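Local structure of putative acetyl transferase (Pyrococcus furiosus, 1VKC) at residues A[101-105]-A[106-110]. The protein probably transfers an acyl group, most likely acetyl from acetyl-CoA, as a member of the GNAT family. Sequence-based numbering, arbitrary orientation.
Sequences KWARG and LGIGS
Ala103 O, Leu106 N and Ile108 N grip one water molecule, which bridges the turn leading into helix 108-122. The water donates to Ala103 O at 2.7 Å and accepts from Leu106 N at 2.8 Å and Ile108 N at 3.0 Å. Ala103 O lies 3.9 Å from Leu106 N, too far for a direct bond, and farther still from Ile108 N: a worked example of solvent completing a turn. Next to the water, Ile108 runs its longer branch back toward the loop. With CG1 beside the backbone N (chi1 -68°) and the chain then extended, CD1 stops 3.5 Å from Ala103 O and 3.9 Å from Ala103 CB. Both side chains rest on Leu74 of strand 73-83, tying the turn to the sheet. Exposed Leu106 adds a looser contact on the same carbonyl, CD1 lying 3.7 Å from Ala103 O. Positive phi angles at Gly105 (90°) and Gly107 (69°) bend the chain, the latter at the N-cap, and Arg104 reaches back through a weak hydrogen bond from NE to Val99 O. The sequence from Arg104 to Gly109 fits the R-x-x-G-x-G signature of GNAT motif A, which in relatives binds the pyrophosphate of acetyl-CoA.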
ATOM      1  N   LYS A 101       1.936 -11.426  -0.057  1.00 35.65           N
ATOM      2  CA  LYS A 101       2.685 -11.713  -1.285  1.00 36.70           C
ATOM      3  C   LYS A 101       3.752 -12.793  -1.120  1.00 38.14           C
ATOM      4  O   LYS A 101       3.914 -13.641  -1.978  1.00 40.11           O
ATOM      5  CB  LYS A 101       3.289 -10.427  -1.858  1.00 38.61           C
ATOM      6  CG  LYS A 101       4.151  -9.616  -0.882  1.00 40.02           C
ATOM      7  CD  LYS A 101       4.661  -8.333  -1.539  1.00 41.46           C
ATOM      8  CE  LYS A 101       5.136  -7.328  -0.515  1.00 42.78           C
ATOM      9  NZ  LYS A 101       5.686  -6.103  -1.176  1.00 45.16           N
ATOM     10  N   TRP A 102       4.453 -12.789   0.002  1.00 40.73           N
ATOM     11  CA  TRP A 102       5.527 -13.776   0.211  1.00 41.03           C
ATOM     12  C   TRP A 102       5.033 -15.151   0.686  1.00 40.11           C
ATOM     13  O   TRP A 102       5.824 -16.091   0.766  1.00 38.46           O
ATOM     14  CB  TRP A 102       6.602 -13.235   1.158  1.00 43.18           C
ATOM     15  CG  TRP A 102       6.071 -12.566   2.343  1.00 43.34           C
ATOM     16  CD1 TRP A 102       5.761 -11.253   2.459  1.00 43.09           C
ATOM     17  CD2 TRP A 102       5.785 -13.163   3.605  1.00 44.09           C
ATOM     18  NE1 TRP A 102       5.292 -10.989   3.719  1.00 44.17           N
ATOM     19  CE2 TRP A 102       5.300 -12.148   4.448  1.00 44.38           C
ATOM     20  CE3 TRP A 102       5.885 -14.464   4.116  1.00 44.25           C
ATOM     21  CZ2 TRP A 102       4.917 -12.385   5.772  1.00 44.46           C
ATOM     22  CZ3 TRP A 102       5.507 -14.698   5.435  1.00 43.86           C
ATOM     23  CH2 TRP A 102       5.031 -13.664   6.245  1.00 43.80           C
ATOM     24  N   ALA A 103       3.739 -15.280   0.986  1.00 36.60           N
ATOM     25  CA  ALA A 103       3.177 -16.578   1.405  1.00 36.85           C
ATOM     26  C   ALA A 103       2.328 -17.224   0.292  1.00 39.08           C
ATOM     27  O   ALA A 103       1.682 -18.251   0.503  1.00 36.46           O
ATOM     28  CB  ALA A 103       2.354 -16.399   2.665  1.00 38.03           C
ATOM     29  N   ARG A 104       2.343 -16.624  -0.890  1.00 40.82           N
ATOM     30  CA  ARG A 104       1.589 -17.155  -2.028  1.00 44.04           C
ATOM     31  C   ARG A 104       2.286 -18.404  -2.581  1.00 43.58           C
ATOM     32  O   ARG A 104       3.508 -18.515  -2.521  1.00 47.00           O
ATOM     33  CB  ARG A 104       1.377 -16.063  -3.092  1.00 44.31           C
ATOM     34  CG  ARG A 104       0.282 -15.035  -2.688  1.00 46.52           C
ATOM     35  CD  ARG A 104       0.294 -13.728  -3.468  1.00 48.42           C
ATOM     36  NE  ARG A 104      -0.549 -12.692  -2.842  1.00 49.89           N
ATOM     37  CZ  ARG A 104      -0.380 -11.364  -2.988  1.00 49.88           C
ATOM     38  NH1 ARG A 104      -1.199 -10.514  -2.363  1.00 49.67           N
ATOM     39  NH2 ARG A 104       0.603 -10.871  -3.748  1.00 51.72           N
ATOM     40  N   GLY A 105       1.499 -19.372  -3.057  1.00 43.13           N
ATOM     41  CA  GLY A 105       2.045 -20.616  -3.618  1.00 40.62           C
ATOM     42  C   GLY A 105       2.244 -21.740  -2.611  1.00 41.31           C
ATOM     43  O   GLY A 105       2.980 -22.705  -2.886  1.00 41.02           O
ATOM     44  N   LEU A 106       1.598 -21.621  -1.447  1.00 37.42           N
ATOM     45  CA  LEU A 106       1.592 -22.676  -0.423  1.00 36.33           C
ATOM     46  C   LEU A 106       0.181 -23.269  -0.206  1.00 32.32           C
ATOM     47  O   LEU A 106      -0.058 -23.996   0.771  1.00 34.84           O
ATOM     48  CB  LEU A 106       2.142 -22.130   0.895  1.00 39.61           C
ATOM     49  CG  LEU A 106       3.673 -22.051   1.017  1.00 43.01           C
ATOM     50  CD1 LEU A 106       4.256 -20.900   0.202  1.00 43.56           C
ATOM     51  CD2 LEU A 106       4.057 -21.919   2.476  1.00 44.33           C
ATOM     52  N   GLY A 107      -0.745 -22.955  -1.113  1.00 30.88           N
ATOM     53  CA  GLY A 107      -2.138 -23.402  -1.008  1.00 28.92           C
ATOM     54  C   GLY A 107      -2.935 -22.778   0.120  1.00 28.05           C
ATOM     55  O   GLY A 107      -3.956 -23.327   0.527  1.00 27.92           O
ATOM     56  N   ILE A 108      -2.469 -21.642   0.646  1.00 26.61           N
ATOM     57  CA  ILE A 108      -3.117 -21.009   1.809  1.00 24.94           C
ATOM     58  C   ILE A 108      -4.474 -20.441   1.412  1.00 24.18           C
ATOM     59  O   ILE A 108      -5.454 -20.622   2.134  1.00 25.80           O
ATOM     60  CB  ILE A 108      -2.250 -19.912   2.401  1.00 24.71           C
ATOM     61  CG1 ILE A 108      -0.991 -20.498   3.034  1.00 26.61           C
ATOM     62  CG2 ILE A 108      -3.016 -19.129   3.493  1.00 26.81           C
ATOM     63  CD1 ILE A 108       0.042 -19.439   3.336  1.00 27.49           C
ATOM     64  N   GLY A 109      -4.521 -19.764   0.262  1.00 20.39           N
ATOM     65  CA  GLY A 109      -5.777 -19.235  -0.299  1.00 21.32           C
ATOM     66  C   GLY A 109      -6.781 -20.350  -0.532  1.00 20.10           C
ATOM     67  O   GLY A 109      -7.979 -20.250  -0.168  1.00 22.38           O
ATOM     68  N   SER A 110      -6.289 -21.436  -1.088  1.00 19.73           N
ATOM     69  CA  SER A 110      -7.111 -22.611  -1.328  1.00 24.12           C
ATOM     70  C   SER A 110      -7.676 -23.163  -0.023  1.00 21.53           C
ATOM     71  O   SER A 110      -8.866 -23.454   0.056  1.00 20.99           O
ATOM     72  CB  SER A 110      -6.310 -23.663  -2.102  1.00 25.04           C
ATOM     73  OG  SER A 110      -7.173 -24.590  -2.677  1.00 31.11           O
TER
HETATM   74  O   HOH W   1      -0.341 -19.797  -0.510  1.00 23.65           O